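Side-chain contacts in GTPase HflX (Sulfolobus solfataricus P2, PDB 2QTF), which hydrolyses GTP, with specificity for that nucleotide, and associates with the 50S ribosomal subunit, where it may act in protein synthesis or ribosome biogenesis: residues 13-16 with 17-21; 144-147 with 148-152; 153-156 with 157-161; 271-274 with 275-278; 341-344 with 345-349. All coordinates share one frame; numbering follows the deposited sequence.

In the fold
All five contacts are local, between neighbouring turns of single helices, so none closes a long loop and they follow one another in series without nesting or crossing. Contact 1 lies on helix 13-22, in the beta-alpha-beta unit with strands 2-7 and 25-31 of the N-terminal parallel sheet. Contacts 2 and 3 adjoin on helix 145-164, centres about 14 Å apart, and that helix runs beside helix 101-121. In the GTPase domain, contact 4 lies in the unit of strand 260-266, helix 271-288 and strand 295-300, and contact 5, on helix 341-355, packs on helix 192-200 and strands 218-223 and 295-300. Contacts 1 and 4 approach to about 9 Å between nearest atoms.

Contact 1: residues 13-16 with 17-21; sequences EEEA and IALVE
Ile17 lays its CG1-CD1 arm along the side chain of Glu13, one turn earlier in the helix, the two chains running side by side in the same direction. The closest side-chain approach is Glu13 CG to Ile17 CD1 at 3.8 Å, so on the glutamate side chain it is the methylene CG that comes nearest. The first torsions explain the meeting: Glu13 CG is anti to its backbone N (chi1 179°), with the chain extended beyond it, while Ile17 CG1 stands beside its own N (chi1 -72°) and reaches back toward the preceding turn. The carboxylate of Glu13 continues past this overlap to a salt bridge with Lys10. A looser meeting occurs where Leu19 CD1 comes 4.2 Å from Glu15 CG, the chains slanting across one another; Glu15 bends at chi2, and its OE2 is paired with Arg238. Beneath the side chains, Ile17 N bonds to Glu13 O at 2.9 Å and Val20 N to Ala16 O at 2.8 Å, whereas the bond from Ala18 N to Glu14 O is weak at 3.3 Å. Val20 CG2 lies against the Ala16 carbonyl oxygen, 3.2 Å from Ala16 O. Ile17 and Val20 also touch Leu6 on strand 2-7, and Leu19 meets Leu89, Leu90 and Ile93 of helix 86-97. Glu15 further touches Thr188, a residue inferred to bind GTP, which puts this edge of the helix beside the nucleotide site. The amphipathic pattern is that of the connecting helix in a beta-alpha-beta crossover, here between parallel strands 2-7 and 25-31.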
loop_
_atom_site.group_PDB
_atom_site.type_symbol
_atom_site.label_atom_id
_atom_site.label_comp_id
_atom_site.label_asym_id
_atom_site.label_seq_id
_atom_site.Cartn_x
_atom_site.Cartn_y
_atom_site.Cartn_z
ATOM N N GLU A 13 -1.649 -6.123 14.123
ATOM C CA GLU A 13 -1.682 -4.711 14.443
ATOM C C GLU A 13 -0.657 -3.816 13.708
ATOM O O GLU A 13 -0.957 -2.709 13.222
ATOM C CB GLU A 13 -1.523 -4.506 15.957
ATOM C CG GLU A 13 -1.514 -3.074 16.336
ATOM C CD GLU A 13 -1.426 -2.852 17.879
ATOM O OE1 GLU A 13 -2.203 -3.575 18.564
ATOM O OE2 GLU A 13 -0.609 -1.959 18.332
ATOM N N GLU A 14 0.593 -4.258 13.709
ATOM C CA GLU A 14 1.686 -3.433 13.104
ATOM C C GLU A 14 1.437 -3.302 11.602
ATOM O O GLU A 14 1.591 -2.210 11.047
ATOM C CB GLU A 14 2.996 -4.180 13.256
ATOM C CG GLU A 14 4.275 -3.448 12.950
ATOM C CD GLU A 14 5.499 -4.280 13.550
ATOM O OE1 GLU A 14 5.712 -5.457 13.107
ATOM O OE2 GLU A 14 6.131 -3.801 14.529
ATOM N N GLU A 15 1.106 -4.408 10.955
ATOM C CA GLU A 15 0.784 -4.401 9.511
ATOM C C GLU A 15 -0.444 -3.500 9.215
ATOM O O GLU A 15 -0.410 -2.655 8.305
ATOM C CB GLU A 15 0.491 -5.822 9.011
ATOM C CG GLU A 15 0.484 -5.909 7.471
ATOM C CD GLU A 15 1.885 -6.203 6.893
ATOM O OE1 GLU A 15 2.915 -6.280 7.650
ATOM O OE2 GLU A 15 1.963 -6.341 5.668
ATOM N N ALA A 16 -1.542 -3.700 9.974
ATOM C CA ALA A 16 -2.732 -2.835 9.819
ATOM C C ALA A 16 -2.500 -1.334 10.018
ATOM O O ALA A 16 -3.050 -0.478 9.340
ATOM C CB ALA A 16 -3.875 -3.329 10.740
ATOM N N ILE A 17 -1.722 -0.965 11.006
ATOM C CA ILE A 17 -1.336 0.426 11.149
ATOM C C ILE A 17 -0.708 1.042 9.883
ATOM O O ILE A 17 -1.097 2.152 9.424
ATOM C CB ILE A 17 -0.369 0.631 12.356
ATOM C CG1 ILE A 17 -1.148 0.485 13.689
ATOM C CG2 ILE A 17 0.227 2.083 12.317
ATOM C CD1 ILE A 17 -0.171 0.220 14.871
ATOM N N ALA A 18 0.229 0.320 9.343
ATOM C CA ALA A 18 0.960 0.782 8.133
ATOM C C ALA A 18 0.000 0.753 6.938
ATOM O O ALA A 18 0.022 1.649 6.142
ATOM C CB ALA A 18 2.231 -0.165 7.909
ATOM N N LEU A 19 -0.915 -0.215 6.832
ATOM C CA LEU A 19 -2.037 -0.124 5.802
ATOM C C LEU A 19 -2.983 1.114 5.973
ATOM O O LEU A 19 -3.379 1.805 5.000
ATOM C CB LEU A 19 -2.828 -1.408 5.793
ATOM C CG LEU A 19 -2.008 -2.648 5.400
ATOM C CD1 LEU A 19 -2.735 -3.922 5.704
ATOM C CD2 LEU A 19 -1.620 -2.583 3.825
ATOM N N VAL A 20 -3.437 1.360 7.206
ATOM C CA VAL A 20 -4.321 2.501 7.428
ATOM C C VAL A 20 -3.608 3.804 7.088
ATOM O O VAL A 20 -4.245 4.719 6.508
ATOM C CB VAL A 20 -4.825 2.495 8.921
ATOM C CG1 VAL A 20 -5.556 3.822 9.310
ATOM C CG2 VAL A 20 -5.681 1.257 9.118
ATOM N N GLU A 21 -2.325 3.913 7.467
ATOM C CA GLU A 21 -1.612 5.159 7.112
ATOM C C GLU A 21 -1.433 5.201 5.543
ATOM O O GLU A 21 -1.525 6.263 4.942
ATOM C CB GLU A 21 -0.277 5.276 7.881
ATOM C CG GLU A 21 -0.530 5.278 9.407
ATOM C CD GLU A 21 0.782 5.334 10.221
ATOM O OE1 GLU A 21 1.862 4.955 9.701
ATOM O OE2 GLU A 21 0.741 5.761 11.384
#

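Contact 2: residues 144-147 with 148-152; sequences STIK and FYKRR
Tyr149 N donates to Thr145 O at 3.1 Å with an N-H...O angle of 169°, and Phe148 N to Ser144 O, Lys150 N to Ile146 O and Arg151 N to Lys147 O repeat the same i to i+4 spacing. Around Thr145 O the tyrosine adds a second approach: the carbonyl oxygen lies near the ring plane at its edge, 3.2 Å from Tyr149 CD1. The methyl of Thr145 stands beside the same side of the ring but off its plane, CG2 3.5 Å from Tyr149 CE1. That methyl is anti to the threonine N, with OG1 beside N (chi1 -60°). A glycine at Tyr149 would probably leave the Thr145 methyl without its aromatic neighbour and remove a contact to Ile119 of helix 101-121. On the next flank, Ile146 CG2 rests against the methylenes of Lys150, 3.7 Å from CD. Arg151 bends at chi3 (-66°), which brings one face of its guanidinium over Lys147 O, with NH1 3.6 Å from that oxygen. Side-chain contacts across the turn are thus mostly apolar, the guanidinium lying over a carbonyl without a hydrogen bond; the polar bonding rests in the backbone, and the lysines probably keep their charges toward solvent.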
loop_
_atom_site.group_PDB
_atom_site.type_symbol
_atom_site.label_atom_id
_atom_site.label_comp_id
_atom_site.label_asym_id
_atom_site.label_seq_id
_atom_site.Cartn_x
_atom_site.Cartn_y
_atom_site.Cartn_z
ATOM N N SER A 144 -34.538 -3.249 -7.419
ATOM C CA SER A 144 -34.250 -1.993 -8.163
ATOM C C SER A 144 -32.759 -1.556 -8.006
ATOM O O SER A 144 -32.016 -1.327 -9.005
ATOM C CB SER A 144 -35.180 -0.883 -7.693
ATOM O OG SER A 144 -35.081 0.347 -8.479
ATOM N N THR A 145 -32.335 -1.432 -6.746
ATOM C CA THR A 145 -30.964 -1.022 -6.414
ATOM C C THR A 145 -30.043 -2.146 -6.806
ATOM O O THR A 145 -29.020 -1.921 -7.411
ATOM C CB THR A 145 -30.813 -0.670 -4.955
ATOM O OG1 THR A 145 -31.708 0.407 -4.666
ATOM C CG2 THR A 145 -29.373 -0.096 -4.679
ATOM N N ILE A 146 -30.476 -3.389 -6.576
ATOM C CA ILE A 146 -29.708 -4.524 -7.068
ATOM C C ILE A 146 -29.485 -4.502 -8.562
ATOM O O ILE A 146 -28.357 -4.736 -9.001
ATOM C CB ILE A 146 -30.353 -5.880 -6.733
ATOM C CG1 ILE A 146 -30.178 -6.132 -5.269
ATOM C CG2 ILE A 146 -29.569 -6.939 -7.400
ATOM C CD1 ILE A 146 -28.773 -6.731 -4.982
ATOM N N LYS A 147 -30.540 -4.208 -9.356
ATOM C CA LYS A 147 -30.336 -4.241 -10.780
ATOM C C LYS A 147 -29.422 -3.083 -11.210
ATOM O O LYS A 147 -28.644 -3.210 -12.142
ATOM C CB LYS A 147 -31.707 -4.276 -11.578
ATOM C CG LYS A 147 -32.559 -5.514 -11.231
ATOM C CD LYS A 147 -34.020 -5.430 -11.773
ATOM C CE LYS A 147 -34.192 -6.054 -13.192
ATOM N NZ LYS A 147 -34.377 -7.581 -13.266
ATOM N N PHE A 148 -29.567 -1.935 -10.576
ATOM C CA PHE A 148 -28.764 -0.778 -10.910
ATOM C C PHE A 148 -27.257 -1.094 -10.772
ATOM O O PHE A 148 -26.452 -0.763 -11.651
ATOM C CB PHE A 148 -29.179 0.377 -10.005
ATOM C CG PHE A 148 -28.378 1.656 -10.215
ATOM C CD1 PHE A 148 -28.554 2.442 -11.335
ATOM C CD2 PHE A 148 -27.452 2.092 -9.228
ATOM C CE1 PHE A 148 -27.830 3.642 -11.480
ATOM C CE2 PHE A 148 -26.701 3.272 -9.385
ATOM C CZ PHE A 148 -26.884 4.025 -10.514
ATOM N N TYR A 149 -26.888 -1.700 -9.647
ATOM C CA TYR A 149 -25.468 -2.082 -9.406
ATOM C C TYR A 149 -24.981 -3.124 -10.417
ATOM O O TYR A 149 -23.891 -2.990 -10.971
ATOM C CB TYR A 149 -25.302 -2.621 -7.958
ATOM C CG TYR A 149 -25.132 -1.454 -6.923
ATOM C CD1 TYR A 149 -26.198 -0.574 -6.631
ATOM C CD2 TYR A 149 -23.898 -1.202 -6.326
ATOM C CE1 TYR A 149 -26.055 0.510 -5.710
ATOM C CE2 TYR A 149 -23.746 -0.099 -5.436
ATOM C CZ TYR A 149 -24.817 0.733 -5.123
ATOM O OH TYR A 149 -24.614 1.809 -4.204
ATOM N N LYS A 150 -25.790 -4.160 -10.667
ATOM C CA LYS A 150 -25.400 -5.161 -11.688
ATOM C C LYS A 150 -25.186 -4.552 -13.050
ATOM O O LYS A 150 -24.222 -4.926 -13.729
ATOM C CB LYS A 150 -26.350 -6.372 -11.720
ATOM C CG LYS A 150 -26.505 -7.063 -10.336
ATOM C CD LYS A 150 -27.617 -8.160 -10.301
ATOM C CE LYS A 150 -27.280 -9.328 -9.348
ATOM N NZ LYS A 150 -28.363 -10.413 -9.364
ATOM N N ARG A 151 -26.018 -3.581 -13.472
ATOM C CA ARG A 151 -25.754 -2.978 -14.770
ATOM C C ARG A 151 -24.440 -2.223 -14.800
ATOM O O ARG A 151 -23.739 -2.217 -15.830
ATOM C CB ARG A 151 -26.867 -1.956 -15.215
ATOM C CG ARG A 151 -28.287 -2.552 -15.549
ATOM C CD ARG A 151 -29.236 -1.422 -16.190
ATOM N NE ARG A 151 -29.592 -0.325 -15.273
ATOM C CZ ARG A 151 -30.527 -0.414 -14.325
ATOM N NH1 ARG A 151 -31.194 -1.554 -14.149
ATOM N NH2 ARG A 151 -30.817 0.642 -13.538
ATOM N N ARG A 152 -24.106 -1.505 -13.715
ATOM C CA ARG A 152 -22.794 -0.877 -13.678
ATOM C C ARG A 152 -21.656 -1.895 -13.641
ATOM O O ARG A 152 -20.630 -1.735 -14.316
ATOM C CB ARG A 152 -22.745 0.083 -12.466
ATOM C CG ARG A 152 -21.401 0.801 -12.271
ATOM C CD ARG A 152 -21.310 2.122 -12.971
ATOM N NE ARG A 152 -20.471 3.129 -12.267
ATOM C CZ ARG A 152 -19.948 4.179 -12.912
ATOM N NH1 ARG A 152 -20.188 4.310 -14.234
ATOM N NH2 ARG A 152 -19.212 5.108 -12.271
#

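Contact 3: residues 153-156 with 157-161; sequences INKL and MKELE
Regular helical geometry carries the backbone through this contact, with Met157 N bonded to Ile153 O at 3.0 Å and Leu160 N to Leu156 O at 2.7 Å. Joined by the first of these bonds, Ile153 and Met157 lie side by side and point the same way, the branch methyl CG2 of Ile153 meeting Met157 SD at 3.9 Å. The sulfur is placed there by a CG beside the backbone N of Met157 (chi1 -72°) and an extended chi2. On another flank Lys155 and Glu159 slant across each other. Glu159 OE2 touches the lysine chain rather than its end: it is 3.2 Å from Lys155 CE but 4.6 Å from Lys155 NZ, too far for a salt bridge although the charges are opposite. The place of the Glu159 side chain is somewhat doubtful, since its CG sits too close to Lys155 O in the model. A leucine in place of Glu159 would probably leave the Lys155 ammonium without this nearby negative charge. Lys158 sets its CG against the preceding turn, 3.0 Å from Asn154 O. In the wider fold, buried Ile153 packs on Leu109 and Leu112 of helix 101-121, while Glu159 reaches Met105 and Leu160 reaches Gln106, nearer that helix's N-terminal end.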
loop_
_atom_site.group_PDB
_atom_site.type_symbol
_atom_site.label_atom_id
_atom_site.label_comp_id
_atom_site.label_asym_id
_atom_site.label_seq_id
_atom_site.Cartn_x
_atom_site.Cartn_y
_atom_site.Cartn_z
ATOM N N ILE A 153 -21.819 -2.943 -12.864
ATOM C CA ILE A 153 -20.760 -4.000 -12.797
ATOM C C ILE A 153 -20.603 -4.608 -14.224
ATOM O O ILE A 153 -19.497 -4.756 -14.741
ATOM C CB ILE A 153 -21.177 -5.057 -11.844
ATOM C CG1 ILE A 153 -20.954 -4.535 -10.384
ATOM C CG2 ILE A 153 -20.379 -6.424 -12.151
ATOM C CD1 ILE A 153 -21.771 -5.272 -9.343
ATOM N N ASN A 154 -21.739 -4.910 -14.883
ATOM C CA ASN A 154 -21.633 -5.457 -16.278
ATOM C C ASN A 154 -21.021 -4.546 -17.357
ATOM O O ASN A 154 -20.158 -4.988 -18.130
ATOM C CB ASN A 154 -22.930 -6.131 -16.675
ATOM C CG ASN A 154 -23.156 -7.378 -15.870
ATOM O OD1 ASN A 154 -22.161 -8.108 -15.474
ATOM N ND2 ASN A 154 -24.429 -7.675 -15.615
ATOM N N LYS A 155 -21.338 -3.266 -17.313
ATOM C CA LYS A 155 -20.638 -2.266 -18.074
ATOM C C LYS A 155 -19.119 -2.172 -17.845
ATOM O O LYS A 155 -18.330 -2.092 -18.830
ATOM C CB LYS A 155 -21.301 -0.850 -17.896
ATOM C CG LYS A 155 -20.469 0.335 -18.563
ATOM C CD LYS A 155 -21.018 1.777 -18.215
ATOM C CE LYS A 155 -20.193 3.002 -18.847
ATOM N NZ LYS A 155 -20.675 4.221 -18.072
ATOM N N LEU A 156 -18.679 -2.102 -16.565
ATOM C CA LEU A 156 -17.232 -2.079 -16.280
ATOM C C LEU A 156 -16.564 -3.392 -16.802
ATOM O O LEU A 156 -15.486 -3.359 -17.361
ATOM C CB LEU A 156 -17.015 -1.910 -14.746
ATOM C CG LEU A 156 -17.361 -0.512 -14.279
ATOM C CD1 LEU A 156 -17.377 -0.524 -12.693
ATOM C CD2 LEU A 156 -16.192 0.283 -14.815
ATOM N N MET A 157 -17.136 -4.526 -16.508
ATOM C CA MET A 157 -16.537 -5.797 -16.989
ATOM C C MET A 157 -16.406 -5.815 -18.497
ATOM O O MET A 157 -15.327 -6.171 -19.021
ATOM C CB MET A 157 -17.306 -7.013 -16.554
ATOM C CG MET A 157 -17.108 -7.234 -15.088
ATOM S SD MET A 157 -18.004 -8.560 -14.327
ATOM C CE MET A 157 -17.091 -10.054 -14.895
ATOM N N LYS A 158 -17.463 -5.380 -19.189
ATOM C CA LYS A 158 -17.395 -5.150 -20.637
ATOM C C LYS A 158 -16.245 -4.277 -21.076
ATOM O O LYS A 158 -15.396 -4.712 -21.860
ATOM C CB LYS A 158 -18.756 -4.723 -21.215
ATOM C CG LYS A 158 -19.746 -5.890 -21.005
ATOM C CD LYS A 158 -21.188 -5.704 -21.628
ATOM C CE LYS A 158 -21.949 -7.050 -21.672
ATOM N NZ LYS A 158 -23.442 -6.983 -22.115
ATOM N N GLU A 159 -16.176 -3.051 -20.563
ATOM C CA GLU A 159 -15.068 -2.205 -20.916
ATOM C C GLU A 159 -13.717 -2.744 -20.507
ATOM O O GLU A 159 -12.747 -2.535 -21.254
ATOM C CB GLU A 159 -15.264 -0.830 -20.351
ATOM C CG GLU A 159 -16.737 -0.452 -20.431
ATOM C CD GLU A 159 -16.999 0.966 -19.998
ATOM O OE1 GLU A 159 -16.306 1.437 -19.057
ATOM O OE2 GLU A 159 -17.906 1.596 -20.604
ATOM N N LEU A 160 -13.621 -3.436 -19.363
ATOM C CA LEU A 160 -12.318 -3.993 -18.993
ATOM C C LEU A 160 -11.864 -5.053 -20.023
ATOM O O LEU A 160 -10.688 -5.071 -20.430
ATOM C CB LEU A 160 -12.295 -4.596 -17.581
ATOM C CG LEU A 160 -12.229 -3.487 -16.505
ATOM C CD1 LEU A 160 -12.632 -4.128 -15.145
ATOM C CD2 LEU A 160 -10.846 -2.863 -16.448
ATOM N N GLU A 161 -12.792 -5.919 -20.426
ATOM C CA GLU A 161 -12.441 -6.962 -21.360
ATOM C C GLU A 161 -11.992 -6.340 -22.687
ATOM O O GLU A 161 -11.089 -6.839 -23.330
ATOM C CB GLU A 161 -13.602 -7.942 -21.544
ATOM C CG GLU A 161 -13.122 -9.295 -22.057
ATOM C CD GLU A 161 -12.076 -9.953 -21.136
ATOM O OE1 GLU A 161 -11.905 -9.527 -19.917
ATOM O OE2 GLU A 161 -11.421 -10.908 -21.650
#

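Contact 4: residues 271-274 with 275-278; sequences ENLL and IETL
Leu273 and Thr277 cross at a slant, one turn apart, and the threonine hydroxyl faces back toward the leucine's carbonyl. Thr277 OG1 donates to Leu273 O at 2.8 Å, while Thr277 N bonds to the same oxygen at 2.8 Å, and the two donors come from opposite faces of the carbonyl plane. The hydroxyl can do this because OG1 stands beside the backbone N of Thr277 (chi1 -56°), leaving the methyl CG2 anti to that N. Leu273 meets a second neighbour almost at a right angle: its CD1 is 4.0 Å from Glu276 OE1, a loose contact between a methyl and a carboxylate. Asn272 and Ile275 instead run side by side in one direction, with Asn272 ND2 4.1 Å from Ile275 CD1. The arm of Ile275 also reaches back along the preceding turn, CG1 lying 3.3 Å from Glu271 O. Outside, Leu274 and Leu278 pack on Ile265 of strand 260-266, Ile275 touches Leu319 of helix 309-323, and Thr277 touches Tyr187, inferred to bind GTP. Chemically, the hydroxyl of the buried Thr277 has its proton taken up within its own helix, so a polar group can sit in the packed interface beside the P-loop while Leu273 O serves two donors.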
loop_
_atom_site.group_PDB
_atom_site.type_symbol
_atom_site.label_atom_id
_atom_site.label_comp_id
_atom_site.label_asym_id
_atom_site.label_seq_id
_atom_site.Cartn_x
_atom_site.Cartn_y
_atom_site.Cartn_z
ATOM N N GLU A 271 18.053 -13.130 8.234
ATOM C CA GLU A 271 18.571 -13.524 6.911
ATOM C C GLU A 271 17.619 -14.355 6.093
ATOM O O GLU A 271 17.471 -14.076 4.927
ATOM C CB GLU A 271 20.027 -14.110 6.915
ATOM C CG GLU A 271 21.082 -12.898 7.182
ATOM C CD GLU A 271 22.599 -13.274 7.292
ATOM O OE1 GLU A 271 23.263 -13.514 6.228
ATOM O OE2 GLU A 271 23.139 -13.269 8.459
ATOM N N ASN A 272 16.918 -15.310 6.690
ATOM C CA ASN A 272 16.012 -16.157 5.886
ATOM C C ASN A 272 14.772 -15.366 5.377
ATOM O O ASN A 272 14.364 -15.529 4.243
ATOM C CB ASN A 272 15.663 -17.497 6.616
ATOM C CG ASN A 272 16.980 -18.448 6.831
ATOM O OD1 ASN A 272 17.236 -18.946 7.940
ATOM N ND2 ASN A 272 17.803 -18.606 5.783
ATOM N N LEU A 273 14.206 -14.516 6.222
ATOM C CA LEU A 273 13.090 -13.656 5.850
ATOM C C LEU A 273 13.543 -12.598 4.803
ATOM O O LEU A 273 12.797 -12.225 3.911
ATOM C CB LEU A 273 12.461 -13.007 7.085
ATOM C CG LEU A 273 11.159 -12.192 6.915
ATOM C CD1 LEU A 273 10.033 -12.918 6.131
ATOM C CD2 LEU A 273 10.618 -11.710 8.214
ATOM N N LEU A 274 14.754 -12.101 4.932
ATOM C CA LEU A 274 15.268 -11.117 3.984
ATOM C C LEU A 274 15.334 -11.813 2.650
ATOM O O LEU A 274 14.961 -11.292 1.573
ATOM C CB LEU A 274 16.677 -10.711 4.487
ATOM C CG LEU A 274 17.344 -9.405 4.236
ATOM C CD1 LEU A 274 16.332 -8.207 4.156
ATOM C CD2 LEU A 274 18.489 -9.221 5.263
ATOM N N ILE A 275 15.775 -13.067 2.678
ATOM C CA ILE A 275 15.908 -13.769 1.385
ATOM C C ILE A 275 14.535 -13.946 0.709
ATOM O O ILE A 275 14.370 -13.738 -0.482
ATOM C CB ILE A 275 16.565 -15.180 1.584
ATOM C CG1 ILE A 275 18.068 -15.037 1.880
ATOM C CG2 ILE A 275 16.360 -16.057 0.331
ATOM C CD1 ILE A 275 18.633 -16.299 2.496
ATOM N N GLU A 276 13.602 -14.410 1.493
ATOM C CA GLU A 276 12.206 -14.633 1.046
ATOM C C GLU A 276 11.617 -13.318 0.561
ATOM O O GLU A 276 10.930 -13.272 -0.447
ATOM C CB GLU A 276 11.331 -15.111 2.230
ATOM C CG GLU A 276 11.692 -16.534 2.800
ATOM C CD GLU A 276 10.752 -16.900 4.025
ATOM O OE1 GLU A 276 9.622 -16.298 4.049
ATOM O OE2 GLU A 276 11.124 -17.753 4.957
ATOM N N THR A 277 11.809 -12.246 1.320
ATOM C CA THR A 277 11.216 -10.926 0.883
ATOM C C THR A 277 11.760 -10.470 -0.490
ATOM O O THR A 277 11.043 -10.005 -1.392
ATOM C CB THR A 277 11.438 -9.879 1.994
ATOM O OG1 THR A 277 10.852 -10.426 3.168
ATOM C CG2 THR A 277 10.652 -8.591 1.720
ATOM N N LEU A 278 13.063 -10.617 -0.657
ATOM C CA LEU A 278 13.694 -10.338 -1.954
ATOM C C LEU A 278 13.256 -11.244 -2.995
ATOM O O LEU A 278 12.970 -10.840 -4.092
ATOM C CB LEU A 278 15.251 -10.395 -1.847
ATOM C CG LEU A 278 16.035 -9.224 -1.240
ATOM C CD1 LEU A 278 17.456 -9.686 -1.169
ATOM C CD2 LEU A 278 16.023 -7.990 -2.190
#

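Contact 5: residues 341-344 with 345-349; sequences LELL and RDKIY
Glu342 CG lies anti to its backbone N (chi1 179°) and the chain then bends at chi2 (66°), turning the carboxylate toward Arg345, whose own chain runs extended from CG to NE. The two side chains lie alongside one another, with the carboxylate and guanidinium planes only 22° apart, and Glu342 OE2 forms a salt bridge to Arg345 NH1 at 3.0 Å. The same NH1 pairs with Asp346 OD1 at 3.2 Å, completing a three-residue network. Within it the two acids come close, Glu342 OE2 standing 3.1 Å from Asp346 OD1, their carboxylate planes nearly perpendicular. Arg345 NH2 has another partner in Asn224. On the other flanks the contacts are apolar: Leu343 CD1 packs along the Lys347 chain, 3.7 Å from CE, and the lysine's NZ goes on to a salt bridge with Asp329. Leu344 CD1 meets Ile348 CD1 at 3.8 Å, both residues packing on Leu199 of helix 192-200. Backbone bonds such as Asp346 N to Glu342 O, at 2.8 Å, join the two turns beneath. One guanidinium nitrogen thus bridges two acids, and its positive charge probably offsets the repulsion that so short an approach of carboxylates would otherwise bring.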
loop_
_atom_site.group_PDB
_atom_site.type_symbol
_atom_site.label_atom_id
_atom_site.label_comp_id
_atom_site.label_asym_id
_atom_site.label_seq_id
_atom_site.Cartn_x
_atom_site.Cartn_y
_atom_site.Cartn_z
ATOM N N LEU A 341 21.559 9.559 3.989
ATOM C CA LEU A 341 20.663 10.206 3.059
ATOM C C LEU A 341 21.354 10.999 1.946
ATOM O O LEU A 341 20.828 11.110 0.798
ATOM C CB LEU A 341 19.671 11.037 3.841
ATOM C CG LEU A 341 18.437 10.126 4.157
ATOM C CD1 LEU A 341 18.394 8.549 4.188
ATOM C CD2 LEU A 341 18.017 10.619 5.378
ATOM N N GLU A 342 22.589 11.405 2.215
ATOM C CA GLU A 342 23.371 12.060 1.204
ATOM C C GLU A 342 23.796 11.018 0.193
ATOM O O GLU A 342 23.771 11.247 -0.999
ATOM C CB GLU A 342 24.586 12.776 1.807
ATOM C CG GLU A 342 25.459 13.488 0.671
ATOM C CD GLU A 342 24.788 14.670 -0.084
ATOM O OE1 GLU A 342 23.813 15.191 0.459
ATOM O OE2 GLU A 342 25.343 15.056 -1.178
ATOM N N LEU A 343 24.128 9.814 0.664
ATOM C CA LEU A 343 24.373 8.748 -0.333
ATOM C C LEU A 343 23.158 8.458 -1.198
ATOM O O LEU A 343 23.282 8.297 -2.409
ATOM C CB LEU A 343 24.835 7.411 0.358
ATOM C CG LEU A 343 25.085 6.157 -0.515
ATOM C CD1 LEU A 343 26.138 6.375 -1.577
ATOM C CD2 LEU A 343 25.444 4.929 0.439
ATOM N N LEU A 344 22.003 8.378 -0.579
ATOM C CA LEU A 344 20.768 8.033 -1.292
ATOM C C LEU A 344 20.526 9.199 -2.329
ATOM O O LEU A 344 20.272 8.959 -3.536
ATOM C CB LEU A 344 19.628 8.088 -0.262
ATOM C CG LEU A 344 18.177 8.092 -0.877
ATOM C CD1 LEU A 344 17.942 6.816 -1.631
ATOM C CD2 LEU A 344 17.029 8.284 0.197
ATOM N N ARG A 345 20.569 10.447 -1.847
ATOM C CA ARG A 345 20.562 11.600 -2.802
ATOM C C ARG A 345 21.513 11.492 -3.936
ATOM O O ARG A 345 21.104 11.653 -5.078
ATOM C CB ARG A 345 20.805 12.951 -1.991
ATOM C CG ARG A 345 20.880 14.256 -2.902
ATOM C CD ARG A 345 21.264 15.484 -1.981
ATOM N NE ARG A 345 21.431 16.676 -2.826
ATOM C CZ ARG A 345 22.513 16.907 -3.506
ATOM N NH1 ARG A 345 23.535 16.046 -3.380
ATOM N NH2 ARG A 345 22.596 18.018 -4.238
ATOM N N ASP A 346 22.828 11.271 -3.685
ATOM C CA ASP A 346 23.773 11.184 -4.736
ATOM C C ASP A 346 23.488 10.003 -5.720
ATOM O O ASP A 346 23.718 10.096 -6.933
ATOM C CB ASP A 346 25.142 10.956 -4.175
ATOM C CG ASP A 346 25.704 12.236 -3.432
ATOM O OD1 ASP A 346 25.158 13.304 -3.748
ATOM O OD2 ASP A 346 26.578 12.071 -2.563
ATOM N N LYS A 347 23.071 8.879 -5.175
ATOM C CA LYS A 347 22.745 7.753 -6.095
ATOM C C LYS A 347 21.507 8.034 -6.973
ATOM O O LYS A 347 21.522 7.704 -8.140
ATOM C CB LYS A 347 22.516 6.460 -5.324
ATOM C CG LYS A 347 23.779 6.010 -4.617
ATOM C CD LYS A 347 24.750 5.435 -5.693
ATOM C CE LYS A 347 26.138 5.116 -5.025
ATOM N NZ LYS A 347 26.770 4.409 -6.125
ATOM N N ILE A 348 20.513 8.701 -6.448
ATOM C CA ILE A 348 19.380 9.138 -7.280
ATOM C C ILE A 348 19.761 10.116 -8.370
ATOM O O ILE A 348 19.389 9.971 -9.542
ATOM C CB ILE A 348 18.302 9.736 -6.396
ATOM C CG1 ILE A 348 17.629 8.544 -5.615
ATOM C CG2 ILE A 348 17.245 10.422 -7.263
ATOM C CD1 ILE A 348 16.800 9.065 -4.485
ATOM N N TYR A 349 20.596 11.093 -8.006
ATOM C CA TYR A 349 21.207 11.941 -9.044
ATOM C C TYR A 349 21.973 11.115 -10.100
ATOM O O TYR A 349 21.876 11.335 -11.319
ATOM C CB TYR A 349 22.186 13.024 -8.413
ATOM C CG TYR A 349 22.702 13.961 -9.496
ATOM C CD1 TYR A 349 21.852 14.977 -10.019
ATOM C CD2 TYR A 349 23.982 13.849 -9.972
ATOM C CE1 TYR A 349 22.309 15.855 -11.022
ATOM C CE2 TYR A 349 24.478 14.721 -10.977
ATOM C CZ TYR A 349 23.634 15.709 -11.485
ATOM O OH TYR A 349 24.099 16.537 -12.466
#